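Local coordinates for protein putative alpha-N-acetylgalactosaminidase (Bacillus halodurans C-125, PDB 3CC1) that probably acts as a glycoside hydrolase of the alpha-galactosidase A family, releasing terminal N-acetylgalactosamine from alpha-glycosidic linkages, at residues D242-D246 with S284-P288; P276-I280 with D291-F296; F69-M74 with P119-E125. All blocks are in the same frame, centred on the assembly; numbering follows the deposited sequence. Where two conformers were deposited one is given.

Interaction 1 (D242-D246 with S284-P288)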
# COMPACT_ATOMS: atom_id res chain seq x y z
N ASP A 242 9.08 -2.34 18.28
CA ASP A 242 8.38 -2.00 19.49
C ASP A 242 7.97 -0.53 19.47
O ASP A 242 8.67 0.34 18.89
CB ASP A 242 9.23 -2.30 20.71
CG ASP A 242 9.31 -3.80 20.98
OD1 ASP A 242 8.23 -4.44 21.15
OD2 ASP A 242 10.43 -4.32 21.02
N PHE A 243 6.85 -0.28 20.12
CA PHE A 243 6.32 1.04 20.22
C PHE A 243 7.19 1.90 21.09
O PHE A 243 7.60 1.52 22.20
CB PHE A 243 4.85 1.04 20.65
CG PHE A 243 4.23 2.38 20.55
CD1 PHE A 243 3.95 2.92 19.31
CD2 PHE A 243 4.00 3.15 21.68
CE1 PHE A 243 3.41 4.17 19.20
CE2 PHE A 243 3.47 4.40 21.57
CZ PHE A 243 3.19 4.93 20.30
N TRP A 244 7.48 3.08 20.54
CA TRP A 244 8.25 4.14 21.19
C TRP A 244 7.72 5.53 20.82
O TRP A 244 6.81 5.69 19.99
CB TRP A 244 9.75 4.03 20.80
CG TRP A 244 10.56 3.10 21.60
CD1 TRP A 244 11.01 1.86 21.22
CD2 TRP A 244 11.05 3.30 22.92
NE1 TRP A 244 11.75 1.30 22.21
CE2 TRP A 244 11.79 2.16 23.27
CE3 TRP A 244 10.93 4.34 23.84
CZ2 TRP A 244 12.41 2.02 24.51
CZ3 TRP A 244 11.54 4.21 25.05
CH2 TRP A 244 12.31 3.06 25.37
N ASP A 245 8.34 6.54 21.43
CA ASP A 245 8.03 7.99 21.20
C ASP A 245 8.58 8.50 19.86
O ASP A 245 9.49 9.34 19.78
CB ASP A 245 8.51 8.87 22.38
CG ASP A 245 9.98 8.69 22.70
OD1 ASP A 245 10.52 7.55 22.63
OD2 ASP A 245 10.60 9.70 23.06
N ASP A 246 8.04 7.93 18.78
CA ASP A 246 8.30 8.44 17.44
C ASP A 246 7.02 8.44 16.65
O ASP A 246 6.27 7.47 16.66
CB ASP A 246 9.35 7.61 16.70
CG ASP A 246 9.77 8.27 15.38
OD1 ASP A 246 9.12 7.99 14.34
OD2 ASP A 246 10.77 9.04 15.38
N SER A 284 18.70 2.67 28.45
CA SER A 284 17.89 2.19 27.31
C SER A 284 18.69 2.29 26.01
O SER A 284 19.28 3.34 25.68
CB SER A 284 16.63 3.03 27.18
OG SER A 284 15.76 2.49 26.20
N VAL A 285 18.67 1.22 25.24
CA VAL A 285 19.44 1.16 24.01
C VAL A 285 18.60 0.84 22.73
O VAL A 285 19.16 0.73 21.65
CB VAL A 285 20.62 0.15 24.12
CG1 VAL A 285 21.63 0.66 25.18
CG2 VAL A 285 20.13 -1.26 24.46
N ASP A 286 17.29 0.64 22.89
CA ASP A 286 16.44 0.26 21.76
C ASP A 286 15.51 1.36 21.29
O ASP A 286 14.72 1.16 20.36
CB ASP A 286 15.58 -0.97 22.10
CG ASP A 286 14.60 -0.71 23.22
OD1 ASP A 286 15.04 -0.11 24.22
OD2 ASP A 286 13.40 -1.11 23.10
N GLY A 287 15.57 2.51 21.96
CA GLY A 287 14.63 3.61 21.64
C GLY A 287 15.22 4.74 20.80
O GLY A 287 16.41 4.75 20.49
N PRO A 288 14.38 5.70 20.40
CA PRO A 288 14.78 6.72 19.46
C PRO A 288 15.48 7.93 20.11
O PRO A 288 15.33 9.05 19.64
CB PRO A 288 13.46 7.13 18.82
CG PRO A 288 12.45 6.97 19.92
CD PRO A 288 12.92 5.66 20.58
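What may be a pocket, marked by an imidazole probably from the crystallisation liquor about 5 Å from the Asp286 side chain, is bordered by this buried meeting of two loops. Trp244 carries most of it. Its indole NE1 donates to Asp286 OD2 at 3.1 Å, an oxygen that also accepts from Trp19 of helix 19-22. Gly287 lies flat over the indole: its CA is 3.7 Å from the centroid of the five-membered ring and 14° off the normal, a CH-pi contact where even a CB would sit tightly against the ring. Such loops belong to the TIM barrel of the alpha-galactosidase A family; 242-246 leads directly into helix 247-262, for which Asp246 is the N-cap. Just before it, Asp245 centres an inverse gamma turn, closed by a weak bond of 2.8 Å from Asp246 N to Trp244 O. Pro288 packs beside both residues, with CD 3.6 Å from Trp244 CB and CG 3.4 Å from OD1 of Asp245, whose carboxylate is salt-bridged to Arg292.

Interaction 2 (P276-I280 with D291-F296)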
# COMPACT_ATOMS: atom_id res chain seq x y z
N PRO A 276 5.19 5.56 26.05
CA PRO A 276 6.44 6.27 26.24
C PRO A 276 6.16 7.73 26.58
O PRO A 276 6.23 8.62 25.72
CB PRO A 276 7.14 6.12 24.90
CG PRO A 276 6.04 6.05 23.88
CD PRO A 276 4.80 5.53 24.63
N LEU A 277 5.88 7.92 27.85
CA LEU A 277 5.52 9.21 28.39
C LEU A 277 6.47 9.60 29.50
O LEU A 277 7.12 8.76 30.13
CB LEU A 277 4.09 9.14 28.94
CG LEU A 277 2.92 8.94 27.97
CD1 LEU A 277 1.62 8.77 28.74
CD2 LEU A 277 2.83 10.05 26.95
N GLY A 278 6.56 10.91 29.74
CA GLY A 278 7.40 11.44 30.80
C GLY A 278 8.85 11.12 30.57
O GLY A 278 9.33 11.20 29.47
N HIS A 279 9.55 10.80 31.66
CA HIS A 279 11.00 10.57 31.66
C HIS A 279 11.34 9.10 31.34
O HIS A 279 11.08 8.17 32.11
CB HIS A 279 11.58 11.01 33.01
CG HIS A 279 13.08 11.06 33.06
ND1 HIS A 279 13.77 11.13 34.25
CD2 HIS A 279 14.02 11.05 32.08
CE1 HIS A 279 15.08 11.17 34.00
NE2 HIS A 279 15.26 11.11 32.69
N ILE A 280 11.94 8.94 30.17
CA ILE A 280 12.23 7.64 29.58
C ILE A 280 13.66 7.63 29.09
O ILE A 280 14.31 8.67 29.05
CB ILE A 280 11.23 7.29 28.41
CG1 ILE A 280 11.26 8.36 27.31
CG2 ILE A 280 9.82 7.11 28.93
CD1 ILE A 280 10.24 8.14 26.16
N ASP A 291 18.64 9.53 27.35
CA ASP A 291 17.94 9.96 28.55
C ASP A 291 17.17 11.23 28.23
O ASP A 291 17.74 12.24 27.86
CB ASP A 291 18.96 10.16 29.66
CG ASP A 291 18.31 10.41 31.02
OD1 ASP A 291 17.18 10.87 31.08
OD2 ASP A 291 18.96 10.14 32.05
N ARG A 292 15.85 11.17 28.36
CA ARG A 292 14.99 12.19 27.78
C ARG A 292 13.61 12.26 28.37
O ARG A 292 13.14 11.33 29.02
CB ARG A 292 14.86 11.96 26.28
CG ARG A 292 13.95 10.80 25.87
CD ARG A 292 14.12 10.43 24.40
NE ARG A 292 13.32 9.26 24.00
CZ ARG A 292 13.70 8.00 24.14
NH1 ARG A 292 14.87 7.73 24.69
NH2 ARG A 292 12.93 7.00 23.74
N TRP A 293 12.99 13.41 28.12
CA TRP A 293 11.55 13.56 28.15
C TRP A 293 11.00 13.02 26.83
O TRP A 293 11.65 13.11 25.79
CB TRP A 293 11.14 15.01 28.29
CG TRP A 293 9.82 15.16 28.86
CD1 TRP A 293 8.64 15.52 28.21
CD2 TRP A 293 9.48 14.95 30.22
NE1 TRP A 293 7.60 15.56 29.12
CE2 TRP A 293 8.09 15.20 30.36
CE3 TRP A 293 10.21 14.59 31.34
CZ2 TRP A 293 7.44 15.09 31.59
CZ3 TRP A 293 9.56 14.49 32.56
CH2 TRP A 293 8.20 14.72 32.67
N THR A 294 9.81 12.44 26.90
CA THR A 294 9.17 11.91 25.70
C THR A 294 9.24 12.85 24.53
O THR A 294 9.07 14.03 24.66
CB THR A 294 7.70 11.50 25.95
OG1 THR A 294 7.17 10.95 24.74
CG2 THR A 294 6.85 12.66 26.39
N ARG A 295 9.53 12.30 23.36
CA ARG A 295 9.66 13.09 22.16
C ARG A 295 8.28 13.45 21.60
O ARG A 295 8.19 14.29 20.74
CB ARG A 295 10.47 12.36 21.09
CG ARG A 295 11.93 12.19 21.45
CD ARG A 295 12.56 11.10 20.62
NE ARG A 295 13.01 11.62 19.33
CZ ARG A 295 12.38 11.42 18.17
NH1 ARG A 295 11.28 10.67 18.05
NH2 ARG A 295 12.89 11.97 17.09
N PHE A 296 7.22 12.82 22.10
CA PHE A 296 5.87 13.10 21.61
C PHE A 296 5.45 14.50 22.06
O PHE A 296 5.65 14.88 23.22
CB PHE A 296 4.85 12.13 22.12
CG PHE A 296 4.81 10.81 21.38
CD1 PHE A 296 4.95 10.74 20.03
CD2 PHE A 296 4.50 9.65 22.06
CE1 PHE A 296 4.85 9.50 19.36
CE2 PHE A 296 4.40 8.43 21.41
CZ PHE A 296 4.58 8.36 20.06
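Backbone hydrogen bonds set the register between 276-280 and 291-296. Ile280 and Arg292 form an antiparallel hydrogen-bonded pair, with Ile280 N to Arg292 O at 2.9 Å and Arg292 N to Ile280 O at 3.0 Å. His279 and Trp293 make the adjoining non-hydrogen-bonded pair, their CA atoms 4.6 Å apart, and Thr294 N reaches Gly278 O at 2.9 Å beyond it. Two CA-H...O contacts of 3.5 Å, from Trp293 CA to Gly278 O and from His279 CA to Arg292 O, run between the same two segments. Together these bonds define a short two-stranded beta hairpin, strands 279-280 and 292-293, within the alpha-galactosidase A family region.

Side-chain polar bonds extend the pairing at both ends. His279 NE2 donates to Asp291 OD1 at 2.5 Å, a short His-carboxylate bond, while ND1 of the same ring is held by Asp323. At the other end Thr294 OG1 donates to Pro276 O at 2.7 Å and accepts from Phe296 N at 3.2 Å, closing an ST turn.

Packing differs between the two faces. Alongside His279, the Trp293 indole covers Gly278, whose CA sits 3.8 Å from the six-membered ring centroid in a CH-pi contact. On the face of Ile280 and Arg292, Ile280 CD1 lies over the guanidinium, 3.8 Å from Arg292 NH2, and Asp245 takes that charge in a salt bridge. Pro276 CG meets Phe296 CE2 at 3.8 Å, and Leu277 and Thr294 both touch Gln301 of helix 298-310.

Interaction 3 (F69-M74 with P119-E125)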
# COMPACT_ATOMS: atom_id res chain seq x y z
N PHE A 69 31.14 -18.75 34.45
CA PHE A 69 30.95 -20.13 34.00
C PHE A 69 29.47 -20.46 33.87
O PHE A 69 29.09 -21.50 33.35
CB PHE A 69 31.59 -21.10 34.97
CG PHE A 69 33.08 -20.93 35.05
CD1 PHE A 69 33.85 -21.03 33.89
CD2 PHE A 69 33.70 -20.63 36.26
CE1 PHE A 69 35.24 -20.83 33.94
CE2 PHE A 69 35.09 -20.44 36.33
CZ PHE A 69 35.86 -20.55 35.17
N ALA A 70 28.64 -19.57 34.39
CA ALA A 70 27.17 -19.74 34.36
C ALA A 70 26.56 -18.36 34.59
O ALA A 70 26.19 -18.04 35.70
CB ALA A 70 26.72 -20.67 35.47
N PRO A 71 26.51 -17.53 33.56
CA PRO A 71 26.32 -16.09 33.79
C PRO A 71 24.89 -15.65 34.15
O PRO A 71 24.73 -14.62 34.84
CB PRO A 71 26.79 -15.45 32.49
CG PRO A 71 26.75 -16.50 31.50
CD PRO A 71 27.05 -17.80 32.22
N LEU A 72 23.88 -16.41 33.74
CA LEU A 72 22.49 -16.09 34.17
C LEU A 72 22.23 -16.70 35.55
O LEU A 72 22.71 -17.81 35.87
CB LEU A 72 21.43 -16.58 33.18
CG LEU A 72 21.51 -16.13 31.73
CD1 LEU A 72 20.23 -16.61 30.96
CD2 LEU A 72 21.72 -14.66 31.60
N CYS A 73 21.49 -15.96 36.37
CA CYS A 73 21.12 -16.45 37.69
C CYS A 73 20.05 -17.49 37.50
O CYS A 73 19.05 -17.23 36.88
CB CYS A 73 20.57 -15.33 38.55
SG CYS A 73 21.78 -14.06 38.86
N MSE A 74 20.30 -18.68 38.00
CA MSE A 74 19.46 -19.81 37.67
C MSE A 74 19.54 -20.84 38.79
O MSE A 74 20.62 -21.07 39.31
CB MSE A 74 19.95 -20.45 36.36
CG MSE A 74 18.92 -21.34 35.64
SE MSE A 74 19.73 -22.14 34.04
CE MSE A 74 20.94 -23.42 34.78
N PRO A 119 16.39 -22.01 29.51
CA PRO A 119 17.63 -21.32 29.22
C PRO A 119 18.64 -22.20 28.52
O PRO A 119 18.75 -23.37 28.81
CB PRO A 119 18.14 -20.93 30.62
CG PRO A 119 16.89 -20.81 31.44
CD PRO A 119 16.03 -21.93 30.95
N ARG A 120 19.41 -21.62 27.63
CA ARG A 120 20.45 -22.38 26.98
C ARG A 120 21.44 -22.91 28.03
O ARG A 120 22.06 -23.94 27.86
CB ARG A 120 21.17 -21.48 25.98
CG ARG A 120 20.29 -21.02 24.83
CD ARG A 120 21.19 -20.50 23.72
NE ARG A 120 20.40 -19.86 22.69
CZ ARG A 120 20.92 -19.36 21.58
NH1 ARG A 120 22.21 -19.49 21.34
NH2 ARG A 120 20.16 -18.72 20.72
N GLN A 121 21.60 -22.12 29.08
CA GLN A 121 22.47 -22.43 30.20
C GLN A 121 22.03 -23.72 30.93
O GLN A 121 22.87 -24.51 31.37
CB GLN A 121 22.48 -21.25 31.15
CG GLN A 121 23.47 -21.40 32.29
CD GLN A 121 23.56 -20.10 33.11
OE1 GLN A 121 23.88 -19.05 32.57
NE2 GLN A 121 23.29 -20.18 34.39
N ALA A 122 20.71 -23.93 31.01
CA ALA A 122 20.15 -25.17 31.54
C ALA A 122 20.47 -26.33 30.62
O ALA A 122 20.77 -27.43 31.06
CB ALA A 122 18.63 -25.03 31.75
N VAL A 123 20.45 -26.09 29.33
CA VAL A 123 20.71 -27.16 28.36
C VAL A 123 22.18 -27.55 28.48
O VAL A 123 22.53 -28.72 28.57
CB VAL A 123 20.26 -26.77 26.93
CG1 VAL A 123 20.74 -27.80 25.93
CG2 VAL A 123 18.72 -26.58 26.87
N TYR A 124 23.05 -26.54 28.55
CA TYR A 124 24.50 -26.75 28.75
C TYR A 124 24.76 -27.59 29.98
O TYR A 124 25.50 -28.55 29.94
CB TYR A 124 25.22 -25.42 28.91
CG TYR A 124 26.65 -25.49 29.43
CD1 TYR A 124 27.66 -26.09 28.68
CD2 TYR A 124 27.00 -24.91 30.64
CE1 TYR A 124 28.97 -26.13 29.16
CE2 TYR A 124 28.28 -24.95 31.12
CZ TYR A 124 29.26 -25.55 30.38
OH TYR A 124 30.54 -25.56 30.89
N GLU A 125 24.11 -27.23 31.07
CA GLU A 125 24.38 -27.83 32.37
C GLU A 125 23.62 -29.14 32.49
O GLU A 125 23.82 -29.90 33.41
CB GLU A 125 23.97 -26.90 33.51
CG GLU A 125 24.87 -25.65 33.69
CD GLU A 125 24.47 -24.75 34.89
OE1 GLU A 125 23.75 -25.24 35.79
OE2 GLU A 125 24.83 -23.54 34.94
O HOH W 1 26.68 -23.03 33.05
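Met74, present as selenomethionine, reaches over the start of helix 120-125, its SE 4.0 Å from Pro119 CB and 3.8 Å from Ala122 CB; its CE ends 3.5 Å from Glu125 OE1. Pro119 occupies the N-cap position, so the selenium packs against the first turn of the helix. The polar core of the contact is Gln121. Its extended side chain brings the carboxamide alongside the backbone of Leu72, where Leu72 N donates to Gln121 OE1 and Gln121 NE2 donates to Leu72 O, both at 2.9 Å. One amide thus satisfies both polar backbone groups of a single residue, much as a partner strand would, in a loop without regular structure. Gln121 OE1 also lies 3.4 Å from Pro71 CD. Further along, Ala70 CB approaches Glu125 OE2 at 3.5 Å, and a water bridges the two segments by donating to Phe69 O at 2.9 Å and to Glu125 OE2 at 2.7 Å. The outer edge meets the second subunit, whose Phe69 packs edge-to-face on Tyr124. In the TIM barrel, the 69-74 loop follows parallel strand 49-52 and precedes helix 97-105, whereas helix 120-125 comes after barrel strand 109-115 and the short strand 118-119, with Arg120 and Val123 packed on Tyr153 of strand 152-155.

Interactions 1 and 2 form one continuous region, their centres about 10 Å apart. Their segments alternate along the chain, since 284-288 belongs to the loop of the hairpin built by 276-280 and 291-296; salt bridges from Arg292 to Asp245 and from Arg295 to Asp246 tie that hairpin to the loop leading into helix 247-262. Interaction 3 comes earlier in sequence and stands apart, about 29 Å from interaction 1 and about 35 Å from interaction 2 between centres, joining the loop after barrel strand 49-52 to helix 120-125, which follows barrel strand 109-115. Interactions 1 and 3 both touch the second subunit, so separate parts of the chain contribute to the subunit interface.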